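Side-chain contacts in galactan 1,3-beta-galactosidase (Phanerochaete chrysosporium, PDB 7BYS), which probably removes galactose units from the ends of beta-1,3-galactan chains, as an exo-acting family 43 glycoside hydrolase that carries a carbohydrate-binding module: residues A[192-196]-A[197-201]; A[236-239]-A[240-243]. All coordinates share one frame; numbering follows the deposited sequence. Where two conformers were deposited one is given.

In the fold
Both interactions are local and belong to the catalytic part of the chain, whose five antiparallel sheets form the five-bladed beta-propeller of family 43. Interaction 1 is a tight hairpin between strands 189-194 and 197-204, partly buried and with an exposed turn; its backbone pairs regularly, and its side chains divide between a face with Lys193 and Tyr198, tied to aspartates, and one where His194 and Phe199 pack together. Interaction 2, about 20 Å away centre to centre, is a buried left-handed turn entering strand 242-249, held by helical bonds, hydroxyls and a cation-pi contact. The two touch where the backbone oxygen of Ile201 packs against the side-chain amide of Asn243, on the first strand of the next sheet. Interaction 1 lies away from the annotated sites, whereas interaction 2 contains the galactose-binding Gln242.

Interaction 1. Residues A[192-196]-A[197-201]; sequences VKHNG and EYFLI
Val192 and Phe199, and after them His194 and Glu197, are the hydrogen-bonded pairs of an antiparallel ladder. Val192 N reaches Phe199 O at 2.9 Å, and Phe199 N returns a bond of the same length to Val192 O. Nearer the turn His194 N gives the shorter bond, 2.8 Å to Glu197 O, while Glu197 N meets His194 O from above the carbonyl plane, 55° out of it. Lys193 and Tyr198 form the non-hydrogen-bonded pair between them, and Lys193 CA adds a CH...O contact to Glu197 O at 3.3 Å.

This is a two-residue beta hairpin closed by a type I' turn from His194 to Glu197. Asn195 and Gly196 occupy its corners, both with positive phi, a sequence well suited to this turn. The hairpin joins the first two long strands of one propeller blade.

On one face Lys193 runs alongside Tyr198, both pointing the same way. The lysine chain bends at chi3 (88°) and so stays beside the ring, with Lys193 CE 3.7 Å from Tyr198 CE1. Lys193 NZ makes salt bridges to Asp143 and Asp144, and Tyr198 OH hydrogen-bonds to Asp143, which ties the pair to the preceding blade. With an alanine in place of Lys193, Asp143 and Asp144 would probably lose a positive partner and the flank of the Tyr198 ring its aliphatic cover.

Aromatic packing takes the other face. Phe199 CE1 lies 3.6 Å from His194 CB, the two rings meet obliquely with planes 77° apart, and Phe277 packs on both. Val192 O and His194 O lie at the edge of the Phe199 ring, in its plane.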
ATOM      1  N   VAL A 192      -0.306  -0.417 -15.486  1.00 10.05           N
ATOM      2  CA  VAL A 192      -0.303  -1.841 -15.759  1.00 11.41           C
ATOM      3  C   VAL A 192      -1.066  -2.079 -17.055  1.00 12.27           C
ATOM      4  O   VAL A 192      -2.087  -1.429 -17.320  1.00 11.34           O
ATOM      5  CB  VAL A 192      -0.886  -2.634 -14.567  1.00 14.27           C
ATOM      6  CG1 VAL A 192      -2.341  -2.279 -14.337  1.00 15.70           C
ATOM      7  CG2 VAL A 192      -0.702  -4.132 -14.779  1.00 15.71           C
ATOM      8  N   LYS A 193      -0.554  -2.988 -17.881  1.00 11.81           N
ATOM      9  CA  LYS A 193      -1.265  -3.341 -19.094  1.00 15.62           C
ATOM     10  C   LYS A 193      -2.313  -4.401 -18.809  1.00 16.90           C
ATOM     11  O   LYS A 193      -2.175  -5.231 -17.903  1.00 19.58           O
ATOM     12  CB  LYS A 193      -0.314  -3.873 -20.153  1.00 16.95           C
ATOM     13  CG  LYS A 193       0.579  -2.817 -20.705  1.00 16.24           C
ATOM     14  CD  LYS A 193       1.314  -3.332 -21.936  1.00 18.43           C
ATOM     15  CE  LYS A 193       0.500  -3.110 -23.198  1.00 17.23           C
ATOM     16  NZ  LYS A 193       1.347  -3.177 -24.423  1.00 17.25           N
ATOM     17  N   HIS A 194      -3.371  -4.367 -19.603  1.00 15.23           N
ATOM     18  CA  HIS A 194      -4.429  -5.362 -19.513  1.00 15.09           C
ATOM     19  C   HIS A 194      -5.030  -5.486 -20.900  1.00 14.63           C
ATOM     20  O   HIS A 194      -5.589  -4.513 -21.411  1.00 14.94           O
ATOM     21  CB  HIS A 194      -5.488  -4.919 -18.507  1.00 18.84           C
ATOM     22  CG  HIS A 194      -6.734  -5.742 -18.539  1.00 20.67           C
ATOM     23  ND1 HIS A 194      -6.828  -6.973 -17.928  1.00 21.72           N
ATOM     24  CD2 HIS A 194      -7.943  -5.508 -19.103  1.00 18.27           C
ATOM     25  CE1 HIS A 194      -8.040  -7.466 -18.121  1.00 16.79           C
ATOM     26  NE2 HIS A 194      -8.736  -6.596 -18.830  1.00 21.79           N
ATOM     27  N   ASN A 195      -4.888  -6.670 -21.501  1.00 18.39           N
ATOM     28  CA  ASN A 195      -5.419  -6.965 -22.834  1.00 19.92           C
ATOM     29  C   ASN A 195      -5.009  -5.903 -23.855  1.00 16.06           C
ATOM     30  O   ASN A 195      -5.818  -5.425 -24.651  1.00 19.10           O
ATOM     31  CB  ASN A 195      -6.939  -7.148 -22.798  0.55 20.16           C
ATOM     32  CG  ASN A 195      -7.359  -8.385 -22.032  0.55 20.71           C
ATOM     33  OD1 ASN A 195      -6.600  -9.350 -21.923  0.55 26.71           O
ATOM     34  ND2 ASN A 195      -8.575  -8.365 -21.502  0.55 23.75           N
ATOM     35  N   GLY A 196      -3.732  -5.522 -23.818  1.00 16.50           N
ATOM     36  CA  GLY A 196      -3.186  -4.570 -24.759  1.00 14.59           C
ATOM     37  C   GLY A 196      -3.472  -3.114 -24.458  1.00 16.48           C
ATOM     38  O   GLY A 196      -2.922  -2.239 -25.144  1.00 19.69           O
ATOM     39  N   GLU A 197      -4.302  -2.826 -23.461  1.00 13.74           N
ATOM     40  CA  GLU A 197      -4.675  -1.476 -23.066  1.00 13.54           C
ATOM     41  C   GLU A 197      -3.855  -1.078 -21.843  1.00 10.61           C
ATOM     42  O   GLU A 197      -3.452  -1.930 -21.043  1.00 12.31           O
ATOM     43  CB  GLU A 197      -6.170  -1.454 -22.729  1.00 16.25           C
ATOM     44  CG  GLU A 197      -6.737  -0.104 -22.344  1.00 20.57           C
ATOM     45  CD  GLU A 197      -7.280   0.667 -23.533  1.00 28.21           C
ATOM     46  OE1 GLU A 197      -8.024   1.651 -23.300  1.00 24.13           O
ATOM     47  OE2 GLU A 197      -6.964   0.294 -24.689  1.00 26.60           O
ATOM     48  N   TYR A 198      -3.603   0.221 -21.702  1.00 10.49           N
ATOM     49  CA  TYR A 198      -2.806   0.749 -20.599  1.00 10.75           C
ATOM     50  C   TYR A 198      -3.729   1.310 -19.525  1.00 10.03           C
ATOM     51  O   TYR A 198      -4.643   2.084 -19.827  1.00 10.97           O
ATOM     52  CB  TYR A 198      -1.868   1.860 -21.076  1.00  8.94           C
ATOM     53  CG  TYR A 198      -0.950   1.455 -22.197  1.00 10.22           C
ATOM     54  CD1 TYR A 198       0.298   0.901 -21.933  1.00  9.78           C
ATOM     55  CD2 TYR A 198      -1.326   1.627 -23.524  1.00 11.07           C
ATOM     56  CE1 TYR A 198       1.146   0.523 -22.962  1.00 14.36           C
ATOM     57  CE2 TYR A 198      -0.478   1.251 -24.560  1.00 12.78           C
ATOM     58  CZ  TYR A 198       0.749   0.706 -24.270  1.00 12.81           C
ATOM     59  OH  TYR A 198       1.583   0.337 -25.310  1.00 15.78           O
ATOM     60  N   PHE A 199      -3.482   0.933 -18.273  1.00  9.69           N
ATOM     61  CA  PHE A 199      -4.285   1.396 -17.150  1.00  9.94           C
ATOM     62  C   PHE A 199      -3.389   2.147 -16.179  1.00  9.93           C
ATOM     63  O   PHE A 199      -2.443   1.568 -15.630  1.00  9.67           O
ATOM     64  CB  PHE A 199      -4.984   0.223 -16.459  1.00 10.06           C
ATOM     65  CG  PHE A 199      -6.132  -0.313 -17.240  1.00  9.86           C
ATOM     66  CD1 PHE A 199      -5.912  -1.189 -18.287  1.00 11.48           C
ATOM     67  CD2 PHE A 199      -7.419   0.081 -16.951  1.00 10.63           C
ATOM     68  CE1 PHE A 199      -6.983  -1.677 -19.041  1.00 12.52           C
ATOM     69  CE2 PHE A 199      -8.494  -0.401 -17.700  1.00 11.24           C
ATOM     70  CZ  PHE A 199      -8.264  -1.282 -18.741  1.00 12.36           C
ATOM     71  N   LEU A 200      -3.700   3.423 -15.971  1.00  8.06           N
ATOM     72  CA  LEU A 200      -2.993   4.284 -15.036  1.00  7.02           C
ATOM     73  C   LEU A 200      -3.788   4.334 -13.740  1.00  8.78           C
ATOM     74  O   LEU A 200      -5.003   4.568 -13.764  1.00 10.76           O
ATOM     75  CB  LEU A 200      -2.876   5.694 -15.631  1.00  8.28           C
ATOM     76  CG  LEU A 200      -2.396   6.819 -14.712  1.00  7.67           C
ATOM     77  CD1 LEU A 200      -0.937   6.630 -14.329  1.00 10.34           C
ATOM     78  CD2 LEU A 200      -2.590   8.182 -15.347  1.00 10.89           C
ATOM     79  N   ILE A 201      -3.117   4.075 -12.622  1.00  8.49           N
ATOM     80  CA  ILE A 201      -3.669   4.243 -11.283  1.00  7.78           C
ATOM     81  C   ILE A 201      -2.907   5.378 -10.625  1.00  8.81           C
ATOM     82  O   ILE A 201      -1.679   5.436 -10.732  1.00  7.86           O
ATOM     83  CB  ILE A 201      -3.473   2.960 -10.457  1.00  7.98           C
ATOM     84  CG1 ILE A 201      -3.918   1.724 -11.240  1.00 11.94           C
ATOM     85  CG2 ILE A 201      -4.189   3.089  -9.115  1.00 10.01           C
ATOM     86  CD1 ILE A 201      -5.365   1.724 -11.582  1.00 13.69           C
TER

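Interaction 2. Residues A[236-239]-A[240-243]; sequences TRTW and YSQN
From Arg237 to Tyr240 the backbone holds positive phi (52 to 57°), winding a short left-handed helical turn in which Tyr240 N bonds to Thr236 O at 2.9 Å and Ser241 N bonds to Arg237 O at 3.2 Å, each four residues back.

Ser241 adds a side-chain bond: OG donates to Thr238 O at 2.7 Å, approaching in the carbonyl plane. That reach depends on chi1 of 77°, which sets OG between the backbone N and carbonyl carbon and also brings it 3.5 Å from Thr238 CG2. Tyr255 OH is a second partner of this hydroxyl.

Within the turn Thr236 makes an ST motif, its OG1 accepting from Trp239 N at 3.0 Å. The same oxygen sits above one face of the indole, displaced toward the rim. Thr236 OG1 also bonds to Pro233 O, and Thr238 OG1 to Asn211 O and Asn213 N, so both buried threonine hydroxyls are satisfied.

Arg237 and Tyr240 extend side by side. The guanidinium lies over the ring face in a cation-pi contact, CZ being 4.8 Å from the Tyr240 ring centroid, but the two planes are steeply inclined, so NH2 leads and comes within 3.5 Å of both Tyr240 CD2 and CE2. Asp385 holds the far ends together, taking a salt bridge from Arg237 NH2 and a hydrogen bond with Tyr240 OH; a water bridges Arg237 NH1 and Tyr240 OH only weakly.

Asp385 belongs to the carbohydrate-binding module, so the turn helps join that module to the propeller, while its exit leads directly into strand 242-249 and to Gln242, a residue of the galactose-binding site.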
ATOM      1  N   THR A 236     -13.919   5.448   1.729  1.00  8.98           N
ATOM      2  CA  THR A 236     -12.852   4.720   2.408  1.00 11.10           C
ATOM      3  C   THR A 236     -11.461   5.264   2.116  1.00  9.61           C
ATOM      4  O   THR A 236     -10.504   4.802   2.741  1.00  9.49           O
ATOM      5  CB  THR A 236     -12.847   3.223   2.055  1.00 10.85           C
ATOM      6  OG1 THR A 236     -12.394   3.036   0.711  1.00 10.06           O
ATOM      7  CG2 THR A 236     -14.223   2.588   2.238  1.00  9.78           C
ATOM      8  N   ARG A 237     -11.323   6.192   1.168  1.00  8.97           N
ATOM      9  CA  ARG A 237     -10.022   6.756   0.814  1.00  9.98           C
ATOM     10  C   ARG A 237      -9.048   5.642   0.427  1.00  9.08           C
ATOM     11  O   ARG A 237      -7.960   5.495   0.991  1.00  8.88           O
ATOM     12  CB  ARG A 237      -9.477   7.641   1.935  1.00 10.00           C
ATOM     13  CG  ARG A 237     -10.504   8.649   2.450  1.00  9.94           C
ATOM     14  CD  ARG A 237      -9.987   9.461   3.628  1.00 11.43           C
ATOM     15  NE  ARG A 237      -9.720   8.600   4.775  1.00 11.30           N
ATOM     16  CZ  ARG A 237      -9.027   8.970   5.847  1.00 12.61           C
ATOM     17  NH1 ARG A 237      -8.514  10.195   5.936  1.00 14.90           N
ATOM     18  NH2 ARG A 237      -8.816   8.094   6.825  1.00 11.47           N
ATOM     19  N   THR A 238      -9.478   4.852  -0.563  1.00  8.72           N
ATOM     20  CA  THR A 238      -8.730   3.687  -1.038  1.00  8.85           C
ATOM     21  C   THR A 238      -8.471   2.705   0.096  1.00  8.56           C
ATOM     22  O   THR A 238      -7.382   2.141   0.224  1.00  9.50           O
ATOM     23  CB  THR A 238      -7.445   4.059  -1.787  1.00  7.56           C
ATOM     24  OG1 THR A 238      -7.658   5.260  -2.535  1.00  8.66           O
ATOM     25  CG2 THR A 238      -7.078   2.967  -2.786  1.00 10.64           C
ATOM     26  N   TRP A 239      -9.497   2.474   0.918  1.00  9.00           N
ATOM     27  CA  TRP A 239      -9.344   1.606   2.084  1.00  8.87           C
ATOM     28  C   TRP A 239      -8.148   2.049   2.926  1.00  8.93           C
ATOM     29  O   TRP A 239      -7.359   1.235   3.415  1.00 10.41           O
ATOM     30  CB  TRP A 239      -9.252   0.130   1.673  1.00  8.67           C
ATOM     31  CG  TRP A 239     -10.517  -0.362   1.021  1.00 10.33           C
ATOM     32  CD1 TRP A 239     -10.711  -0.619  -0.303  1.00 10.99           C
ATOM     33  CD2 TRP A 239     -11.776  -0.600   1.667  1.00  9.91           C
ATOM     34  NE1 TRP A 239     -12.003  -1.028  -0.518  1.00 11.01           N
ATOM     35  CE2 TRP A 239     -12.676  -1.039   0.675  1.00 10.60           C
ATOM     36  CE3 TRP A 239     -12.216  -0.522   2.993  1.00 11.35           C
ATOM     37  CZ2 TRP A 239     -14.004  -1.375   0.958  1.00 11.79           C
ATOM     38  CZ3 TRP A 239     -13.536  -0.868   3.278  1.00 12.24           C
ATOM     39  CH2 TRP A 239     -14.410  -1.291   2.265  1.00 13.26           C
ATOM     40  N   TYR A 240      -8.025   3.368   3.087  1.00  7.35           N
ATOM     41  CA  TYR A 240      -6.900   4.020   3.764  1.00  7.64           C
ATOM     42  C   TYR A 240      -5.547   3.557   3.203  1.00  8.15           C
ATOM     43  O   TYR A 240      -4.784   2.813   3.833  1.00  8.49           O
ATOM     44  CB  TYR A 240      -6.987   3.854   5.286  1.00  8.80           C
ATOM     45  CG  TYR A 240      -6.212   4.888   6.073  1.00  8.64           C
ATOM     46  CD1 TYR A 240      -5.003   5.419   5.617  1.00 11.71           C
ATOM     47  CD2 TYR A 240      -6.700   5.337   7.292  1.00 10.11           C
ATOM     48  CE1 TYR A 240      -4.307   6.383   6.370  1.00  9.86           C
ATOM     49  CE2 TYR A 240      -6.037   6.273   8.024  1.00 11.19           C
ATOM     50  CZ  TYR A 240      -4.851   6.789   7.581  1.00  9.25           C
ATOM     51  OH  TYR A 240      -4.234   7.728   8.356  1.00 11.57           O
ATOM     52  N   SER A 241      -5.251   4.042   1.997  1.00  7.97           N
ATOM     53  CA  SER A 241      -3.979   3.715   1.365  1.00  8.25           C
ATOM     54  C   SER A 241      -3.723   4.689   0.228  1.00  7.54           C
ATOM     55  O   SER A 241      -4.571   5.518  -0.122  1.00  8.51           O
ATOM     56  CB  SER A 241      -3.949   2.256   0.890  1.00 12.64           C
ATOM     57  OG  SER A 241      -4.698   2.094  -0.303  1.00  9.60           O
ATOM     58  N   GLN A 242      -2.528   4.572  -0.343  1.00  8.24           N
ATOM     59  CA  GLN A 242      -2.109   5.359  -1.494  1.00  8.02           C
ATOM     60  C   GLN A 242      -1.327   4.445  -2.420  1.00  8.33           C
ATOM     61  O   GLN A 242      -0.457   3.694  -1.964  1.00  8.16           O
ATOM     62  CB  GLN A 242      -1.215   6.525  -1.073  1.00  7.66           C
ATOM     63  CG  GLN A 242      -0.862   7.444  -2.236  1.00  8.72           C
ATOM     64  CD  GLN A 242       0.048   8.578  -1.835  1.00  8.83           C
ATOM     65  OE1 GLN A 242       0.857   8.449  -0.920  1.00 10.64           O
ATOM     66  NE2 GLN A 242      -0.087   9.715  -2.517  1.00  9.40           N
ATOM     67  N   ASN A 243      -1.637   4.518  -3.715  1.00  8.05           N
ATOM     68  CA  ASN A 243      -1.008   3.654  -4.706  1.00  6.70           C
ATOM     69  C   ASN A 243       0.512   3.710  -4.610  1.00  6.82           C
ATOM     70  O   ASN A 243       1.102   4.768  -4.367  1.00  7.65           O
ATOM     71  CB  ASN A 243      -1.430   4.115  -6.100  1.00  7.10           C
ATOM     72  CG  ASN A 243      -1.090   3.103  -7.164  1.00  6.80           C
ATOM     73  OD1 ASN A 243      -1.394   1.923  -7.024  1.00  8.81           O
ATOM     74  ND2 ASN A 243      -0.471   3.555  -8.242  1.00  7.38           N
TER
HETATM   75  O   HOH W   1      -5.668  10.793   7.601  1.00 17.95           O